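Local coordinates for protein transferrin (Manduca sexta, PDB 6WB6) that carries iron, binding a single ferric ion per molecule together with a carbonate anion, at residues D60-S65 with E340-G345; S370-S375 with Q609-R614. All blocks are in the same frame, centred on the assembly; numbering follows the deposited sequence.

Contact 1. Residues D60-S65 with E340-G345; sequences DMYVAS and EVIERG
Y62, on helix 58-65 of the amino-terminal transferrin lobe, lays its ring against I342 at the end of helix 338-342, so that segments 275 residues apart in the chain meet through a CH-pi contact. Ahead of it, D60 turns away from this contact to form salt bridges with R39 and R376, and M61 leads off toward V74, P329 and Y332. Y62 carries the contact: its CG stands anti to the backbone N (chi1 -175°), which sends the ring out toward helix 338-342. I342 CG2 sits over one face, 3.6 Å from the Y62 ring centroid and only 14° off the normal, while I342 CD1 reaches back to Y62 CB at 3.8 Å. The two side chains run past each other in opposite senses. E343, the first residue beyond the helix, extends its chain across the hydroxyl end of Y62, its carboxylate nearly perpendicular to the ring; the approach of OE2 to the hydroxyl is modelled too short to be interpreted. V63 packs instead on V371 and S375 of helix 360-375, the helix whose F374 and S375 touch Y62. Three residues after Y62, S65 OG donates a hydrogen bond to Y62 O at 2.8 Å, the donor 18° out of the carbonyl plane.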
loop_
_atom_site.group_PDB
_atom_site.type_symbol
_atom_site.label_atom_id
_atom_site.label_comp_id
_atom_site.label_asym_id
_atom_site.label_seq_id
_atom_site.Cartn_x
_atom_site.Cartn_y
_atom_site.Cartn_z
ATOM N N ASP A 60 -1.705 16.298 0.763
ATOM C CA ASP A 60 -0.633 16.697 1.675
ATOM C C ASP A 60 -0.953 18.025 2.368
ATOM O O ASP A 60 -0.648 18.209 3.554
ATOM C CB ASP A 60 0.699 16.783 0.910
ATOM C CG ASP A 60 1.092 15.472 0.236
ATOM O OD1 ASP A 60 1.009 14.387 0.861
ATOM O OD2 ASP A 60 1.472 15.524 -0.949
ATOM N N MET A 61 -1.549 18.966 1.638
ATOM C CA MET A 61 -2.017 20.211 2.238
ATOM C C MET A 61 -2.950 19.920 3.394
ATOM O O MET A 61 -2.852 20.533 4.466
ATOM C CB MET A 61 -2.729 21.071 1.183
ATOM C CG MET A 61 -1.843 21.397 -0.028
ATOM S SD MET A 61 -2.732 22.127 -1.434
ATOM C CE MET A 61 -1.487 22.027 -2.734
ATOM N N TYR A 62 -3.845 18.956 3.198
ATOM C CA TYR A 62 -4.730 18.563 4.269
ATOM C C TYR A 62 -3.940 18.052 5.464
ATOM O O TYR A 62 -4.197 18.462 6.598
ATOM C CB TYR A 62 -5.726 17.512 3.772
ATOM C CG TYR A 62 -6.720 17.183 4.845
ATOM C CD1 TYR A 62 -7.862 17.951 5.003
ATOM C CD2 TYR A 62 -6.486 16.152 5.746
ATOM C CE1 TYR A 62 -8.760 17.682 5.984
ATOM C CE2 TYR A 62 -7.391 15.879 6.755
ATOM C CZ TYR A 62 -8.529 16.651 6.860
ATOM O OH TYR A 62 -9.446 16.413 7.844
ATOM N N VAL A 63 -2.978 17.143 5.244
ATOM C CA VAL A 63 -2.120 16.721 6.355
ATOM C C VAL A 63 -1.497 17.937 7.003
ATOM O O VAL A 63 -1.362 18.016 8.230
ATOM C CB VAL A 63 -1.033 15.741 5.884
ATOM C CG1 VAL A 63 -0.016 15.474 7.023
ATOM C CG2 VAL A 63 -1.668 14.427 5.420
ATOM N N ALA A 64 -1.128 18.911 6.182
ATOM C CA ALA A 64 -0.383 20.052 6.682
ATOM C C ALA A 64 -1.290 20.959 7.497
ATOM O O ALA A 64 -0.882 21.491 8.533
ATOM C CB ALA A 64 0.244 20.785 5.503
ATOM N N SER A 65 -2.547 21.079 7.075
ATOM C CA SER A 65 -3.503 21.941 7.741
ATOM C C SER A 65 -3.889 21.421 9.110
ATOM O O SER A 65 -4.515 22.158 9.873
ATOM C CB SER A 65 -4.762 22.096 6.881
ATOM O OG SER A 65 -5.569 20.933 6.960
ATOM N N GLU A 340 -14.246 18.283 1.966
ATOM C CA GLU A 340 -15.331 17.308 2.098
ATOM C C GLU A 340 -14.923 15.946 1.580
ATOM O O GLU A 340 -15.154 14.914 2.230
ATOM C CB GLU A 340 -16.556 17.795 1.312
ATOM C CG GLU A 340 -17.148 19.082 1.801
ATOM C CD GLU A 340 -18.227 19.612 0.863
ATOM O OE1 GLU A 340 -19.256 18.927 0.686
ATOM O OE2 GLU A 340 -18.026 20.710 0.299
ATOM N N VAL A 341 -14.336 15.929 0.381
ATOM C CA VAL A 341 -13.893 14.687 -0.248
ATOM C C VAL A 341 -12.803 14.032 0.584
ATOM O O VAL A 341 -12.821 12.825 0.833
ATOM C CB VAL A 341 -13.402 14.980 -1.676
ATOM C CG1 VAL A 341 -13.009 13.717 -2.371
ATOM C CG2 VAL A 341 -14.463 15.704 -2.464
ATOM N N ILE A 342 -11.800 14.809 0.985
ATOM C CA ILE A 342 -10.715 14.216 1.755
ATOM C C ILE A 342 -11.260 13.635 3.062
ATOM O O ILE A 342 -10.859 12.551 3.502
ATOM C CB ILE A 342 -9.605 15.261 2.000
ATOM C CG1 ILE A 342 -8.740 15.474 0.739
ATOM C CG2 ILE A 342 -8.738 14.819 3.145
ATOM C CD1 ILE A 342 -7.928 16.803 0.734
ATOM N N GLU A 343 -12.183 14.338 3.696
ATOM C CA GLU A 343 -12.721 13.903 4.987
ATOM C C GLU A 343 -13.918 12.978 4.841
ATOM O O GLU A 343 -14.517 12.612 5.845
ATOM C CB GLU A 343 -13.095 15.114 5.839
ATOM C CG GLU A 343 -11.864 15.904 6.291
ATOM C CD GLU A 343 -12.215 17.131 7.135
ATOM O OE1 GLU A 343 -13.378 17.563 7.075
ATOM O OE2 GLU A 343 -11.339 17.649 7.864
ATOM N N ARG A 344 -14.248 12.555 3.620
ATOM C CA ARG A 344 -15.354 11.621 3.434
ATOM C C ARG A 344 -15.270 10.466 4.418
ATOM O O ARG A 344 -14.200 9.888 4.660
ATOM C CB ARG A 344 -15.377 11.059 2.020
ATOM C CG ARG A 344 -16.520 10.063 1.792
ATOM C CD ARG A 344 -16.659 9.803 0.327
ATOM N NE ARG A 344 -15.511 9.062 -0.152
ATOM C CZ ARG A 344 -15.381 7.744 -0.075
ATOM N NH1 ARG A 344 -16.332 7.004 0.471
ATOM N NH2 ARG A 344 -14.286 7.163 -0.537
ATOM N N GLY A 345 -16.421 10.137 4.978
ATOM C CA GLY A 345 -16.564 8.973 5.821
ATOM C C GLY A 345 -17.773 8.154 5.402
ATOM O O GLY A 345 -18.236 8.210 4.249
#

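Contact 2. Residues S370-S375 with Q609-R614; sequences SVFAFS and QMLATR
Within the carboxy-terminal transferrin lobe, helix 360-375 packs near its end against M610 and L611 of helix 597-611, and the joint is a small apolar cluster of F372, M610 and L611 that includes a Met-aromatic contact. F372 is the buried member from the first helix. A chi1 of 175° sets F372 CG opposite the backbone N and carries the ring out from helix 360-375 toward the other segment, where it meets both side chains with its far CE2-CZ end. M610 comes from the opposite direction on a chain extended as far as SD and then bent at chi3 (59°), its terminal methyl turned toward the ring. M610 SD lies 5.2 Å from the centroid of the F372 ring and 58° off the ring normal, an oblique placement; the very close approach of the methyl carbon to the ring is doubtful in the model. L611 slides past the ring alongside: its CD2 is 3.6 Å from F372 CE2 and 3.7 Å from F372 CZ, also oblique to the ring, and its CD1 stands 4.0 Å from F372 CE2. Earlier on the same helix L607 touches F372 and A373, and the loop residues F618 and I378 adjoin L611 and M610, respectively. An alanine in place of F372 would remove the ring and is likely to leave a gap between the helices, with L611 CD2 and the M610 sulfur losing the ring they meet. On the F372 backbone, S375 OG donates a 2.6 Å hydrogen bond to F372 O.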
loop_
_atom_site.group_PDB
_atom_site.type_symbol
_atom_site.label_atom_id
_atom_site.label_comp_id
_atom_site.label_asym_id
_atom_site.label_seq_id
_atom_site.Cartn_x
_atom_site.Cartn_y
_atom_site.Cartn_z
ATOM N N SER A 370 -1.138 7.124 10.246
ATOM C CA SER A 370 -2.589 7.277 10.291
ATOM C C SER A 370 -3.028 8.543 9.584
ATOM O O SER A 370 -4.009 8.534 8.849
ATOM C CB SER A 370 -3.100 7.319 11.725
ATOM O OG SER A 370 -4.417 7.761 11.710
ATOM N N VAL A 371 -2.354 9.663 9.859
ATOM C CA VAL A 371 -2.768 10.917 9.249
ATOM C C VAL A 371 -2.569 10.859 7.742
ATOM O O VAL A 371 -3.391 11.365 6.973
ATOM C CB VAL A 371 -2.012 12.097 9.875
ATOM C CG1 VAL A 371 -2.620 13.367 9.417
ATOM C CG2 VAL A 371 -2.115 12.062 11.379
ATOM N N PHE A 372 -1.507 10.203 7.295
ATOM C CA PHE A 372 -1.308 10.058 5.863
ATOM C C PHE A 372 -2.422 9.209 5.249
ATOM O O PHE A 372 -3.085 9.627 4.286
ATOM C CB PHE A 372 0.063 9.443 5.594
ATOM C CG PHE A 372 0.295 9.145 4.153
ATOM C CD1 PHE A 372 0.583 10.166 3.273
ATOM C CD2 PHE A 372 0.222 7.863 3.682
ATOM C CE1 PHE A 372 0.771 9.904 1.932
ATOM C CE2 PHE A 372 0.401 7.598 2.345
ATOM C CZ PHE A 372 0.686 8.621 1.474
ATOM N N ALA A 373 -2.654 8.016 5.807
ATOM C CA ALA A 373 -3.683 7.130 5.270
ATOM C C ALA A 373 -5.016 7.843 5.167
ATOM O O ALA A 373 -5.716 7.732 4.155
ATOM C CB ALA A 373 -3.834 5.891 6.133
ATOM N N PHE A 374 -5.393 8.577 6.218
ATOM C CA PHE A 374 -6.673 9.265 6.192
ATOM C C PHE A 374 -6.713 10.299 5.080
ATOM O O PHE A 374 -7.682 10.375 4.328
ATOM C CB PHE A 374 -6.945 9.941 7.521
ATOM C CG PHE A 374 -8.249 10.631 7.562
ATOM C CD1 PHE A 374 -9.398 9.926 7.834
ATOM C CD2 PHE A 374 -8.333 11.988 7.343
ATOM C CE1 PHE A 374 -10.610 10.538 7.883
ATOM C CE2 PHE A 374 -9.555 12.621 7.392
ATOM C CZ PHE A 374 -10.696 11.889 7.668
ATOM N N SER A 375 -5.672 11.127 4.977
ATOM C CA SER A 375 -5.637 12.134 3.929
ATOM C C SER A 375 -5.669 11.512 2.540
ATOM O O SER A 375 -5.963 12.214 1.572
ATOM C CB SER A 375 -4.385 13.009 4.070
ATOM O OG SER A 375 -3.220 12.234 3.900
ATOM N N GLN A 609 0.245 -0.945 -0.723
ATOM C CA GLN A 609 0.195 -0.945 -2.178
ATOM C C GLN A 609 0.266 0.479 -2.734
ATOM O O GLN A 609 0.956 0.726 -3.722
ATOM C CB GLN A 609 -1.033 -1.709 -2.633
ATOM C CG GLN A 609 -2.245 -0.911 -2.955
ATOM C CD GLN A 609 -3.345 -1.805 -3.520
ATOM O OE1 GLN A 609 -3.131 -3.007 -3.743
ATOM N NE2 GLN A 609 -4.530 -1.231 -3.733
ATOM N N MET A 610 -0.356 1.438 -2.055
ATOM C CA MET A 610 -0.206 2.837 -2.433
ATOM C C MET A 610 1.240 3.318 -2.320
ATOM O O MET A 610 1.677 4.172 -3.098
ATOM C CB MET A 610 -1.113 3.691 -1.550
ATOM C CG MET A 610 -1.037 5.169 -1.862
ATOM S SD MET A 610 -2.111 6.141 -0.784
ATOM C CE MET A 610 -1.391 5.644 0.749
ATOM N N LEU A 611 1.990 2.824 -1.340
ATOM C CA LEU A 611 3.323 3.346 -1.064
ATOM C C LEU A 611 4.438 2.508 -1.657
ATOM O O LEU A 611 5.616 2.847 -1.484
ATOM C CB LEU A 611 3.530 3.463 0.440
ATOM C CG LEU A 611 2.656 4.529 1.078
ATOM C CD1 LEU A 611 2.802 4.373 2.602
ATOM C CD2 LEU A 611 3.074 5.930 0.614
ATOM N N ALA A 612 4.106 1.436 -2.363
ATOM C CA ALA A 612 5.147 0.559 -2.873
ATOM C C ALA A 612 6.055 1.308 -3.846
ATOM O O ALA A 612 7.280 1.132 -3.835
ATOM C CB ALA A 612 4.505 -0.665 -3.525
ATOM N N THR A 613 5.469 2.177 -4.663
ATOM C CA THR A 613 6.198 3.014 -5.594
ATOM C C THR A 613 6.335 4.460 -5.131
ATOM O O THR A 613 6.974 5.256 -5.824
ATOM C CB THR A 613 5.496 3.006 -6.950
ATOM O OG1 THR A 613 4.420 3.960 -6.927
ATOM C CG2 THR A 613 4.945 1.613 -7.256
ATOM N N ARG A 614 5.736 4.841 -4.001
ATOM C CA ARG A 614 5.829 6.221 -3.521
ATOM C C ARG A 614 6.323 6.263 -2.082
ATOM O O ARG A 614 5.687 6.867 -1.218
ATOM C CB ARG A 614 4.487 6.935 -3.640
ATOM C CG ARG A 614 3.989 7.170 -5.055
ATOM C CD ARG A 614 4.945 8.003 -5.928
ATOM N NE ARG A 614 5.231 9.355 -5.426
ATOM C CZ ARG A 614 4.356 10.357 -5.420
ATOM N NH1 ARG A 614 3.130 10.170 -5.856
ATOM N NH2 ARG A 614 4.702 11.550 -4.976
#

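How the contacts relate
Helix 360-375 connects the two contacts: while F372 serves contact 2, V371, F374 and S375 serve the Y62-V63 side of contact 1, whose centre lies 13 Å away. Their closest meeting is the packing of V63 CG2 on S375 OG at 3.1 Å, with Y62 OH near F374 CE2 at 3.8 Å and E343 CA near F374 CZ at 3.9 Å. As contact 1 belongs to the first transferrin repeat and contact 2 to the second, this shared helix packs one lobe against the other. The side chain of D57, a predicted iron ligand, lies about 8 Å from that of I342 and about 7 Å from that of F372. Neither contact touches the iron: the side chains of I342 and M610 lie about 13 and 14 Å from it, respectively.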